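Local coordinates for protein putative cytochrome P450 154A1 (Streptomyces coelicolor, PDB 1ODO) that is a haem-binding protein of the cytochrome P450 superfamily, holding 4-phenyl-1H-imidazole in a pocket beside its haem, at residues Asp139-Gln142 against Glu143-Pro147; Leu265-Arg269 against Lys270-Thr274. All blocks are in the same frame, centred on the assembly; numbering follows the deposited sequence.

Interaction 1: Asp139-Gln142 against Glu143-Pro147; sequences DLRQ and ELAYP
Arg141 and Tyr146 cross at a slant in a short helical segment, five residues apart, where a wider pi-type turn shifts the backbone bonding by one residue. The arginine chain runs extended, its CG anti to the backbone N (chi1 -172°), and passes along the CD1-CE1 side of the tyrosine. Its guanidinium stands steeply to the ring, the planes 78° apart. NE comes within 3.4 Å of Tyr146 CE1, and NH2 donates to Tyr146 OH at 3.1 Å, a bent bond tilted out of the guanidinium plane. Gln142 folds at chi2 and lies alongside the same ring, pointing the same way, with its amide inclined 43° to it; Gln142 NE2 is 3.3 Å from Tyr146 CD1. Both lie near CD1 and CE1, Arg141 NE on one side of the ring plane, Gln142 NE2 on the other.

The wider backbone turn is consistent with Tyr146 coming back to Arg141. Leu140 O takes two donors, Leu144 N from above the carbonyl plane and Ala145 N, at 3.0 Å, within it. Tyr146 N then bonds to Arg141 O at 2.8 Å, another i to i+5 step. Pro147, which has no N-H to give, sets its CD 3.2 Å from Gln142 O. At the start, Asp139 is the N-cap: Asp139 OD1 accepts Arg141 N at 3.1 Å and also Leu401 N. Leu140 and Leu144 face inward to Leu371, while the small Ala145 lies against Val248 of helix 247-260.

Tyrosine suits its place because its ring offers both long chains its CD1-CE1 border and its hydroxyl both accepts from Arg141 and bonds Glu245. Since Arg141 NH1 forms a salt bridge with Asp252 and a bond to Asn249, the buried arginine probably keeps its positive charge, compensated chiefly by Asp252.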
loop_
_atom_site.group_PDB
_atom_site.type_symbol
_atom_site.label_atom_id
_atom_site.label_comp_id
_atom_site.label_asym_id
_atom_site.label_seq_id
_atom_site.Cartn_x
_atom_site.Cartn_y
_atom_site.Cartn_z
ATOM N N ASP A 139 6.640 -7.254 -19.914
ATOM C CA ASP A 139 5.787 -7.236 -18.727
ATOM C C ASP A 139 6.220 -6.004 -17.934
ATOM O O ASP A 139 7.190 -6.045 -17.179
ATOM C CB ASP A 139 5.981 -8.491 -17.882
ATOM C CG ASP A 139 5.045 -8.529 -16.686
ATOM O OD1 ASP A 139 4.420 -7.488 -16.392
ATOM O OD2 ASP A 139 4.938 -9.588 -16.034
ATOM N N LEU A 140 5.493 -4.911 -18.122
ATOM C CA LEU A 140 5.786 -3.654 -17.448
ATOM C C LEU A 140 5.810 -3.743 -15.924
ATOM O O LEU A 140 6.509 -2.972 -15.262
ATOM C CB LEU A 140 4.781 -2.591 -17.898
ATOM C CG LEU A 140 5.287 -1.149 -17.920
ATOM C CD1 LEU A 140 6.434 -1.024 -18.923
ATOM C CD2 LEU A 140 4.146 -0.217 -18.306
ATOM N N ARG A 141 5.052 -4.678 -15.364
ATOM C CA ARG A 141 5.021 -4.829 -13.918
ATOM C C ARG A 141 6.406 -5.243 -13.422
ATOM O O ARG A 141 6.920 -4.692 -12.448
ATOM C CB ARG A 141 3.969 -5.874 -13.514
ATOM C CG ARG A 141 3.736 -5.970 -12.005
ATOM C CD ARG A 141 2.604 -6.937 -11.661
ATOM N NE ARG A 141 2.513 -7.163 -10.219
ATOM C CZ ARG A 141 1.902 -6.350 -9.363
ATOM N NH1 ARG A 141 1.304 -5.247 -9.793
ATOM N NH2 ARG A 141 1.914 -6.627 -8.067
ATOM N N GLN A 142 7.022 -6.196 -14.116
ATOM C CA GLN A 142 8.347 -6.673 -13.738
ATOM C C GLN A 142 9.502 -5.774 -14.185
ATOM O O GLN A 142 10.516 -5.681 -13.497
ATOM C CB GLN A 142 8.584 -8.078 -14.301
ATOM C CG GLN A 142 7.665 -9.157 -13.747
ATOM C CD GLN A 142 7.740 -9.263 -12.237
ATOM O OE1 GLN A 142 8.827 -9.284 -11.658
ATOM N NE2 GLN A 142 6.582 -9.336 -11.589
ATOM N N GLU A 143 9.352 -5.110 -15.327
ATOM C CA GLU A 143 10.411 -4.242 -15.832
ATOM C C GLU A 143 10.405 -2.782 -15.389
ATOM O O GLU A 143 11.396 -2.076 -15.587
ATOM C CB GLU A 143 10.447 -4.316 -17.363
ATOM C CG GLU A 143 10.672 -5.729 -17.895
ATOM C CD GLU A 143 11.868 -6.407 -17.247
ATOM O OE1 GLU A 143 12.955 -5.797 -17.225
ATOM O OE2 GLU A 143 11.722 -7.550 -16.757
ATOM N N LEU A 144 9.309 -2.322 -14.791
ATOM C CA LEU A 144 9.235 -0.934 -14.340
ATOM C C LEU A 144 8.539 -0.755 -12.994
ATOM O O LEU A 144 9.115 -0.207 -12.056
ATOM C CB LEU A 144 8.521 -0.063 -15.385
ATOM C CG LEU A 144 8.302 1.401 -14.972
ATOM C CD1 LEU A 144 9.654 2.080 -14.767
ATOM C CD2 LEU A 144 7.497 2.138 -16.031
ATOM N N ALA A 145 7.299 -1.223 -12.905
ATOM C CA ALA A 145 6.513 -1.106 -11.678
ATOM C C ALA A 145 7.191 -1.647 -10.415
ATOM O O ALA A 145 7.170 -0.995 -9.372
ATOM C CB ALA A 145 5.142 -1.775 -11.876
ATOM N N TYR A 146 7.793 -2.829 -10.505
ATOM C CA TYR A 146 8.463 -3.423 -9.351
ATOM C C TYR A 146 9.843 -2.844 -9.025
ATOM O O TYR A 146 10.107 -2.465 -7.884
ATOM C CB TYR A 146 8.590 -4.944 -9.531
ATOM C CG TYR A 146 7.486 -5.751 -8.869
ATOM C CD1 TYR A 146 6.700 -6.638 -9.610
ATOM C CD2 TYR A 146 7.245 -5.646 -7.498
ATOM C CE1 TYR A 146 5.701 -7.402 -9.000
ATOM C CE2 TYR A 146 6.250 -6.404 -6.880
ATOM C CZ TYR A 146 5.482 -7.278 -7.635
ATOM O OH TYR A 146 4.492 -8.019 -7.026
ATOM N N PRO A 147 10.741 -2.760 -10.020
ATOM C CA PRO A 147 12.081 -2.221 -9.749
ATOM C C PRO A 147 12.219 -0.765 -9.299
ATOM O O PRO A 147 13.113 -0.454 -8.513
ATOM C CB PRO A 147 12.835 -2.501 -11.053
ATOM C CG PRO A 147 11.754 -2.439 -12.088
ATOM C CD PRO A 147 10.626 -3.199 -11.422
#

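Interaction 2: Leu265-Arg269 against Lys270-Thr274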
loop_
_atom_site.group_PDB
_atom_site.type_symbol
_atom_site.label_atom_id
_atom_site.label_comp_id
_atom_site.label_asym_id
_atom_site.label_seq_id
_atom_site.Cartn_x
_atom_site.Cartn_y
_atom_site.Cartn_z
ATOM N N LEU A 265 -5.684 9.489 -21.498
ATOM C CA LEU A 265 -4.324 9.813 -21.922
ATOM C C LEU A 265 -4.389 11.072 -22.787
ATOM O O LEU A 265 -3.533 11.951 -22.692
ATOM C CB LEU A 265 -3.722 8.657 -22.723
ATOM C CG LEU A 265 -2.297 8.856 -23.251
ATOM C CD1 LEU A 265 -1.361 9.246 -22.121
ATOM C CD2 LEU A 265 -1.831 7.571 -23.919
ATOM N N ALA A 266 -5.420 11.154 -23.623
ATOM C CA ALA A 266 -5.605 12.305 -24.501
ATOM C C ALA A 266 -5.788 13.571 -23.664
ATOM O O ALA A 266 -5.311 14.641 -24.032
ATOM C CB ALA A 266 -6.820 12.087 -25.407
ATOM N N LEU A 267 -6.479 13.452 -22.532
ATOM C CA LEU A 267 -6.698 14.611 -21.667
ATOM C C LEU A 267 -5.354 15.128 -21.178
ATOM O O LEU A 267 -5.150 16.338 -21.033
ATOM C CB LEU A 267 -7.573 14.238 -20.468
ATOM C CG LEU A 267 -9.054 13.990 -20.760
ATOM C CD1 LEU A 267 -9.737 13.457 -19.510
ATOM C CD2 LEU A 267 -9.711 15.286 -21.228
ATOM N N VAL A 268 -4.436 14.207 -20.908
ATOM C CA VAL A 268 -3.116 14.603 -20.441
ATOM C C VAL A 268 -2.378 15.317 -21.573
ATOM O O VAL A 268 -1.816 16.394 -21.378
ATOM C CB VAL A 268 -2.282 13.381 -19.997
ATOM C CG1 VAL A 268 -0.879 13.827 -19.612
ATOM C CG2 VAL A 268 -2.959 12.692 -18.815
ATOM N N ARG A 269 -2.391 14.716 -22.759
ATOM C CA ARG A 269 -1.713 15.307 -23.909
ATOM C C ARG A 269 -2.283 16.670 -24.302
ATOM O O ARG A 269 -1.558 17.534 -24.796
ATOM C CB ARG A 269 -1.764 14.342 -25.095
ATOM C CG ARG A 269 -1.109 12.993 -24.809
ATOM C CD ARG A 269 -1.058 12.126 -26.056
ATOM N NE ARG A 269 -0.424 10.826 -25.831
ATOM C CZ ARG A 269 0.772 10.655 -25.271
ATOM N NH1 ARG A 269 1.477 11.702 -24.861
ATOM N NH2 ARG A 269 1.276 9.435 -25.141
ATOM N N LYS A 270 -3.578 16.870 -24.080
ATOM C CA LYS A 270 -4.207 18.141 -24.421
ATOM C C LYS A 270 -3.907 19.189 -23.363
ATOM O O LYS A 270 -4.117 20.379 -23.584
ATOM C CB LYS A 270 -5.723 17.979 -24.558
ATOM C CG LYS A 270 -6.160 17.294 -25.840
ATOM C CD LYS A 270 -7.675 17.189 -25.929
ATOM C CE LYS A 270 -8.230 16.247 -24.876
ATOM N NZ LYS A 270 -9.718 16.174 -24.929
ATOM N N GLY A 271 -3.414 18.746 -22.211
ATOM C CA GLY A 271 -3.100 19.673 -21.140
ATOM C C GLY A 271 -4.300 19.981 -20.258
ATOM O O GLY A 271 -4.258 20.913 -19.456
ATOM N N GLU A 272 -5.370 19.203 -20.404
ATOM C CA GLU A 272 -6.582 19.403 -19.613
ATOM C C GLU A 272 -6.447 18.842 -18.199
ATOM O O GLU A 272 -7.109 19.309 -17.276
ATOM C CB GLU A 272 -7.786 18.784 -20.324
ATOM C CG GLU A 272 -8.230 19.572 -21.550
ATOM C CD GLU A 272 -9.466 18.987 -22.206
ATOM O OE1 GLU A 272 -10.459 18.730 -21.489
ATOM O OE2 GLU A 272 -9.446 18.790 -23.439
ATOM N N VAL A 273 -5.604 17.827 -18.038
ATOM C CA VAL A 273 -5.372 17.213 -16.732
ATOM C C VAL A 273 -3.873 16.957 -16.688
ATOM O O VAL A 273 -3.228 16.869 -17.733
ATOM C CB VAL A 273 -6.109 15.856 -16.543
ATOM C CG1 VAL A 273 -7.587 16.006 -16.877
ATOM C CG2 VAL A 273 -5.454 14.775 -17.393
ATOM N N THR A 274 -3.323 16.843 -15.486
ATOM C CA THR A 274 -1.896 16.595 -15.310
ATOM C C THR A 274 -1.642 15.137 -14.947
ATOM O O THR A 274 -2.577 14.375 -14.702
ATOM C CB THR A 274 -1.328 17.440 -14.168
ATOM O OG1 THR A 274 -1.982 17.074 -12.946
ATOM C CG2 THR A 274 -1.545 18.923 -14.434
HETATM O O HOH W 1 -1.015 17.668 -19.069
#
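Val268 and Val273 pack methyl to methyl beneath a Schellman motif that ends helix 262-270 at Gly271. This is the tight part of the contact: Val268 CG2 and Val273 CG2 are 3.5 Å apart, the two side chains crossing at about a right angle, and Leu267 CB lies 3.8 Å from Val273 CG2. The torsion of Val273 (chi1 -52°) sets CG2 between its own backbone N and carbonyl carbon and turns it to the helix. Branched valines suit this corner, offering methyls close to the backbone, and Trp275 and Val278 of the next helix adjoin Val268.

The reversal depends on Gly271, whose positive phi of 86° would jam a side chain against the preceding carbonyl. Glu272 N bonds Leu267 O at 2.9 Å, nearly in line with the carbonyl, and Gly271 N reaches Val268 O from well above the carbonyl plane.

The solvent side is looser. Lys270 bends at chi3 and lays its aliphatic chain over Ala266 O, bringing NZ to Glu272 OE2 at 3.0 Å in a salt bridge whose hydrogen bond is weak. Leu267 CD2 lies below this pair, 3.5 Å from Glu272 OE1, so an apolar branch underlies the exposed charges.

On another flank of the turn, one water donates to both Val268 O, at 2.8 Å, and Val273 O, at 2.7 Å.

In the fold
From the N terminus, helix 108-131 leads through strand 138-139 into interaction 1, which spans the short helix 140-145 and its wider turn and hands the chain to helix 147-157. Over a hundred residues later, after helices 229-244 and 247-260, interaction 2 closes the turn between helices 262-270 and 275-285. The two lie in series, neither nested nor crossing, with centres 24 Å apart and nearest atoms about 11 Å apart. Interaction 1 ties strand 138-139, an outer strand of the three-stranded antiparallel sheet, to helices 108-131, 247-260 and 357-374, with the side chain of Ala145 about 11 Å from the haem; interaction 2, at the surface, joins the end of helix 262-270 to helix 275-285.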